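JSC1_58120g3 ([Leptolyngbya] sp. JSC-1, PDB 6XHH) probably senses far-red light as a cyanobacteriochrome GAF domain of the phytochrome superfamily, binding a verdin-type bilin chromophore. Local coordinates at residues A130-L144 with L163-Q175. Sequence-based numbering, arbitrary orientation.
Sequences AVVAIFQGQKLWGLL and LMRVADQLGVAIQ. With M1V (mesobiliverdin IX(alpha)), chain C; EDO (1,2-ethanediol), chain F.
Ile-174 lies over one face of the Trp-141 indole, its CD1 3.7 Å from the centroid of the six-membered ring and almost on the ring normal, a CH-pi contact. Its CG1 lies anti to the carbonyl carbon (chi1 -64°) and carries CD1 over that ring, while CG2, anti to the backbone N, reaches the pyrrole side, 3.6 Å from Trp-141 NE1. Ile-134 closes in from the neighbouring strand, its CG2 against Ile-174 CD1, while its own CD1 meets CD1 of Leu-170. With an alanine in place of Trp-141, both methyl ends of Ile-174 would probably lose the flat surface they rest on and a gap would open between hairpin and helix. A classic beta bulge sets Trp-141 and Gly-142 opposite Ile-134, whose O accepts from both their backbone N atoms. Where the helix runs nearest the strand, small residues let the backbones approach: Gly-171 CA sits 3.0 Å from Phe-135 O in a CA-H...O contact, where any CB would clash, and Ala-167 CB presses on Ala-133 O at 3.2 Å. A water ties the layers together, donating to Ala-133 O and Asp-168 OD1 and accepting from Phe-135 N; within the helix, Arg-165 NE holds the other oxygen, Asp-168 OD2, in a salt bridge at 2.9 Å. Farther along, Val-132 CG1 touches Met-164 CG at 3.5 Å, and Leu-144 CD2 fits among Leu-163, Val-166 and Ala-167. Helix 18-33 packs beside helix 157-178, with Phe-22 and Thr-25 against Leu-170. Val-131 and Leu-143 point away from the helix and touch the D-ring end of the bilin, Val-131 CG2 lying 3.2 Å from its OD atom. A central antiparallel sheet with helices on one face and the chromophore on the other is the GAF fold of phytochrome-type photoreceptors.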
# COMPACT_ATOMS: atom_id res chain seq x y z
N ALA A 130 2.63 -2.46 -4.98
CA ALA A 130 1.17 -2.45 -5.10
C ALA A 130 0.66 -1.59 -3.96
O ALA A 130 0.95 -1.88 -2.79
CB ALA A 130 0.59 -3.87 -5.04
N VAL A 131 -0.05 -0.51 -4.28
CA VAL A 131 -0.36 0.56 -3.34
C VAL A 131 -1.86 0.83 -3.38
O VAL A 131 -2.44 1.01 -4.46
CB VAL A 131 0.43 1.85 -3.64
CG1 VAL A 131 0.27 2.87 -2.49
CG2 VAL A 131 1.92 1.53 -3.87
N VAL A 132 -2.51 0.83 -2.21
CA VAL A 132 -3.95 1.04 -2.15
C VAL A 132 -4.30 2.03 -1.05
O VAL A 132 -3.56 2.21 -0.08
CB VAL A 132 -4.74 -0.26 -1.92
CG1 VAL A 132 -4.41 -1.30 -2.99
CG2 VAL A 132 -4.47 -0.80 -0.51
N ALA A 133 -5.47 2.64 -1.20
CA ALA A 133 -5.92 3.68 -0.30
C ALA A 133 -6.44 3.09 1.01
O ALA A 133 -7.12 2.06 1.02
CB ALA A 133 -7.01 4.52 -0.96
N ILE A 134 -6.14 3.77 2.11
CA ILE A 134 -6.79 3.51 3.40
C ILE A 134 -7.78 4.64 3.63
O ILE A 134 -7.37 5.80 3.76
CB ILE A 134 -5.78 3.43 4.55
CG1 ILE A 134 -4.81 2.27 4.37
CG2 ILE A 134 -6.49 3.25 5.89
CD1 ILE A 134 -3.62 2.35 5.34
N PHE A 135 -9.07 4.30 3.69
CA PHE A 135 -10.14 5.27 3.94
C PHE A 135 -10.65 5.14 5.37
O PHE A 135 -10.94 4.04 5.83
CB PHE A 135 -11.29 5.07 2.96
CG PHE A 135 -11.11 5.81 1.69
CD1 PHE A 135 -11.48 7.13 1.59
CD2 PHE A 135 -10.53 5.19 0.61
CE1 PHE A 135 -11.29 7.83 0.42
CE2 PHE A 135 -10.34 5.88 -0.58
CZ PHE A 135 -10.72 7.20 -0.67
N GLN A 136 -10.76 6.27 6.04
CA GLN A 136 -11.41 6.37 7.35
C GLN A 136 -12.79 6.97 7.08
O GLN A 136 -12.91 8.18 6.90
CB GLN A 136 -10.60 7.24 8.29
CG GLN A 136 -11.28 7.58 9.60
CD GLN A 136 -10.62 8.76 10.28
OE1 GLN A 136 -9.52 9.16 9.90
NE2 GLN A 136 -11.29 9.33 11.28
N GLY A 137 -13.81 6.12 7.05
CA GLY A 137 -15.08 6.57 6.50
C GLY A 137 -14.88 6.85 5.02
O GLY A 137 -14.32 6.02 4.28
N GLN A 138 -15.31 8.02 4.57
CA GLN A 138 -15.02 8.45 3.21
C GLN A 138 -13.88 9.47 3.17
O GLN A 138 -13.74 10.22 2.20
CB GLN A 138 -16.29 8.99 2.52
CG GLN A 138 -16.22 9.00 0.96
CD GLN A 138 -17.40 8.32 0.24
OE1 GLN A 138 -17.65 7.14 0.42
NE2 GLN A 138 -18.09 9.07 -0.63
N LYS A 139 -13.03 9.50 4.20
CA LYS A 139 -11.86 10.37 4.23
C LYS A 139 -10.61 9.57 3.89
O LYS A 139 -10.32 8.55 4.53
CB LYS A 139 -11.71 11.03 5.60
CG LYS A 139 -10.38 11.75 5.80
CD LYS A 139 -9.72 11.34 7.11
CE LYS A 139 -8.34 11.94 7.25
NZ LYS A 139 -8.38 13.42 7.39
N LEU A 140 -9.86 10.02 2.88
CA LEU A 140 -8.60 9.38 2.50
C LEU A 140 -7.57 9.65 3.59
O LEU A 140 -7.15 10.79 3.80
CB LEU A 140 -8.13 9.91 1.15
CG LEU A 140 -6.83 9.34 0.60
CD1 LEU A 140 -6.91 7.84 0.47
CD2 LEU A 140 -6.43 9.99 -0.76
N TRP A 141 -7.16 8.59 4.29
CA TRP A 141 -6.32 8.68 5.48
C TRP A 141 -4.85 8.39 5.19
O TRP A 141 -3.96 9.03 5.77
CB TRP A 141 -6.85 7.70 6.54
CG TRP A 141 -6.08 7.66 7.83
CD1 TRP A 141 -6.37 8.35 8.98
CD2 TRP A 141 -4.89 6.91 8.11
NE1 TRP A 141 -5.44 8.04 9.96
CE2 TRP A 141 -4.52 7.17 9.44
CE3 TRP A 141 -4.11 6.02 7.36
CZ2 TRP A 141 -3.40 6.59 10.04
CZ3 TRP A 141 -2.99 5.44 7.95
CH2 TRP A 141 -2.66 5.72 9.28
N GLY A 142 -4.58 7.43 4.32
CA GLY A 142 -3.21 7.02 4.07
C GLY A 142 -3.17 5.95 3.01
O GLY A 142 -4.11 5.79 2.24
N LEU A 143 -2.04 5.23 2.98
CA LEU A 143 -1.79 4.21 1.98
C LEU A 143 -1.26 2.95 2.63
O LEU A 143 -0.44 3.01 3.55
CB LEU A 143 -0.79 4.71 0.93
CG LEU A 143 -1.12 6.02 0.21
CD1 LEU A 143 0.08 6.51 -0.61
CD2 LEU A 143 -2.33 5.83 -0.67
N LEU A 144 -1.70 1.80 2.11
CA LEU A 144 -1.13 0.50 2.42
C LEU A 144 -0.36 0.03 1.19
O LEU A 144 -0.93 -0.05 0.10
CB LEU A 144 -2.23 -0.51 2.79
CG LEU A 144 -1.87 -1.99 2.93
CD1 LEU A 144 -0.97 -2.23 4.13
CD2 LEU A 144 -3.13 -2.84 3.06
N LEU A 163 -5.57 -6.65 -1.02
CA LEU A 163 -4.94 -5.51 -0.37
C LEU A 163 -5.95 -4.42 -0.07
O LEU A 163 -5.90 -3.79 0.99
CB LEU A 163 -3.83 -4.94 -1.26
CG LEU A 163 -2.40 -5.48 -1.14
CD1 LEU A 163 -1.48 -4.75 -2.12
CD2 LEU A 163 -1.84 -5.35 0.28
N MET A 164 -6.87 -4.18 -1.01
CA MET A 164 -7.89 -3.16 -0.81
C MET A 164 -8.85 -3.54 0.31
O MET A 164 -9.29 -2.67 1.06
CB MET A 164 -8.65 -2.92 -2.12
CG MET A 164 -7.76 -2.34 -3.23
SD MET A 164 -8.55 -2.13 -4.84
CE MET A 164 -9.80 -0.91 -4.47
N ARG A 165 -9.16 -4.84 0.46
CA ARG A 165 -10.03 -5.26 1.56
C ARG A 165 -9.32 -5.15 2.90
O ARG A 165 -9.94 -4.79 3.90
CB ARG A 165 -10.51 -6.70 1.35
CG ARG A 165 -11.36 -6.91 0.11
CD ARG A 165 -12.65 -6.11 0.15
NE ARG A 165 -12.48 -4.74 -0.31
CZ ARG A 165 -12.20 -4.40 -1.57
NH1 ARG A 165 -12.05 -5.33 -2.50
NH2 ARG A 165 -12.07 -3.12 -1.90
N VAL A 166 -8.03 -5.46 2.93
CA VAL A 166 -7.25 -5.28 4.15
C VAL A 166 -7.20 -3.80 4.53
O VAL A 166 -7.37 -3.43 5.70
CB VAL A 166 -5.85 -5.87 3.98
CG1 VAL A 166 -4.98 -5.54 5.18
CG2 VAL A 166 -5.95 -7.39 3.81
N ALA A 167 -6.98 -2.93 3.54
CA ALA A 167 -6.98 -1.50 3.81
C ALA A 167 -8.35 -1.05 4.32
O ALA A 167 -8.44 -0.17 5.19
CB ALA A 167 -6.57 -0.73 2.56
N ASP A 168 -9.42 -1.63 3.79
CA ASP A 168 -10.75 -1.37 4.33
C ASP A 168 -10.81 -1.69 5.82
O ASP A 168 -11.33 -0.90 6.62
CB ASP A 168 -11.79 -2.21 3.58
CG ASP A 168 -12.11 -1.67 2.19
OD1 ASP A 168 -11.75 -0.51 1.90
OD2 ASP A 168 -12.73 -2.42 1.42
N GLN A 169 -10.28 -2.85 6.21
CA GLN A 169 -10.27 -3.24 7.62
C GLN A 169 -9.45 -2.27 8.46
O GLN A 169 -9.86 -1.88 9.56
CB GLN A 169 -9.73 -4.66 7.76
CG GLN A 169 -10.63 -5.71 7.16
CD GLN A 169 -12.08 -5.54 7.59
OE1 GLN A 169 -12.39 -5.65 8.78
NE2 GLN A 169 -12.95 -5.25 6.64
N LEU A 170 -8.28 -1.87 7.96
CA LEU A 170 -7.49 -0.85 8.62
C LEU A 170 -8.29 0.43 8.80
O LEU A 170 -8.31 1.02 9.88
CB LEU A 170 -6.22 -0.56 7.82
CG LEU A 170 -5.09 -1.58 7.91
CD1 LEU A 170 -4.00 -1.18 6.93
CD2 LEU A 170 -4.53 -1.65 9.33
N GLY A 171 -8.98 0.86 7.74
CA GLY A 171 -9.76 2.09 7.82
C GLY A 171 -10.86 2.01 8.86
O GLY A 171 -11.10 2.97 9.59
N VAL A 172 -11.54 0.87 8.93
CA VAL A 172 -12.57 0.66 9.95
C VAL A 172 -11.96 0.72 11.35
O VAL A 172 -12.53 1.32 12.27
CB VAL A 172 -13.30 -0.67 9.70
CG1 VAL A 172 -14.26 -0.97 10.83
CG2 VAL A 172 -14.05 -0.62 8.37
N ALA A 173 -10.78 0.12 11.52
CA ALA A 173 -10.10 0.18 12.81
C ALA A 173 -9.70 1.61 13.17
O ALA A 173 -9.82 2.02 14.33
CB ALA A 173 -8.88 -0.74 12.80
N ILE A 174 -9.22 2.38 12.19
CA ILE A 174 -8.87 3.78 12.44
C ILE A 174 -10.11 4.58 12.78
O ILE A 174 -10.08 5.45 13.66
CB ILE A 174 -8.14 4.37 11.22
CG1 ILE A 174 -6.81 3.66 10.97
CG2 ILE A 174 -7.91 5.87 11.41
CD1 ILE A 174 -6.35 3.77 9.52
N GLN A 175 -11.20 4.35 12.05
CA GLN A 175 -12.45 5.04 12.33
C GLN A 175 -12.93 4.75 13.74
O GLN A 175 -13.30 5.67 14.48
CB GLN A 175 -13.50 4.63 11.30
CG GLN A 175 -14.80 5.41 11.33
CD GLN A 175 -15.78 4.91 10.28
OE1 GLN A 175 -16.00 3.71 10.16
NE2 GLN A 175 -16.34 5.83 9.51
OA M1V C . 8.69 11.92 -4.78
C1A M1V C . 8.47 12.34 -5.90
NA M1V C . 7.43 11.95 -6.65
C2A M1V C . 9.23 13.30 -6.59
CMA M1V C . 10.48 13.97 -6.07
C3A M1V C . 8.64 13.51 -7.83
CAA M1V C . 9.10 14.42 -8.91
CBA M1V C . 8.07 15.50 -9.23
C4A M1V C . 7.46 12.62 -7.88
CHA M1V C . 6.60 12.54 -8.94
C1B M1V C . 5.39 11.72 -9.12
C2B M1V C . 4.66 11.75 -10.34
CMB M1V C . 5.02 12.55 -11.57
C3B M1V C . 3.61 10.90 -10.20
CAB M1V C . 2.55 10.59 -11.25
CBB M1V C . 2.77 9.18 -11.82
CGB M1V C . 4.04 9.13 -12.65
O2B M1V C . 4.10 9.76 -13.74
O1B M1V C . 5.04 8.48 -12.28
NB M1V C . 4.77 10.89 -8.27
C4B M1V C . 3.68 10.36 -8.88
CHB M1V C . 2.73 9.46 -8.40
C1C M1V C . 2.70 8.65 -7.25
C2C M1V C . 1.80 7.58 -7.10
CAC M1V C . 0.73 7.21 -8.11
CBC M1V C . -0.42 8.20 -7.78
CGC M1V C . -1.46 8.39 -8.89
O2C M1V C . -1.37 7.75 -9.96
O1C M1V C . -2.41 9.20 -8.74
C3C M1V C . 2.04 7.02 -5.86
CMC M1V C . 1.30 5.83 -5.29
NC M1V C . 3.48 8.72 -6.12
C4C M1V C . 3.10 7.73 -5.26
CHC M1V C . 3.75 7.61 -4.00
C1D M1V C . 3.69 6.61 -3.05
C2D M1V C . 3.65 6.82 -1.64
CMD M1V C . 3.61 8.16 -0.94
ND M1V C . 3.73 5.25 -3.28
C4D M1V C . 3.69 4.61 -2.09
OD M1V C . 3.71 3.38 -1.99
C3D M1V C . 3.63 5.59 -1.05
CAD M1V C . 3.54 5.32 0.43
CBD M1V C . 4.90 4.89 0.94
C1 EDO F . -17.28 5.21 2.67
O1 EDO F . -16.95 4.45 1.50
C2 EDO F . -17.10 4.31 3.89
O2 EDO F . -17.81 4.87 5.00
O HOH W 1 -9.72 1.65 2.34
O HOH W 2 -13.80 8.21 12.68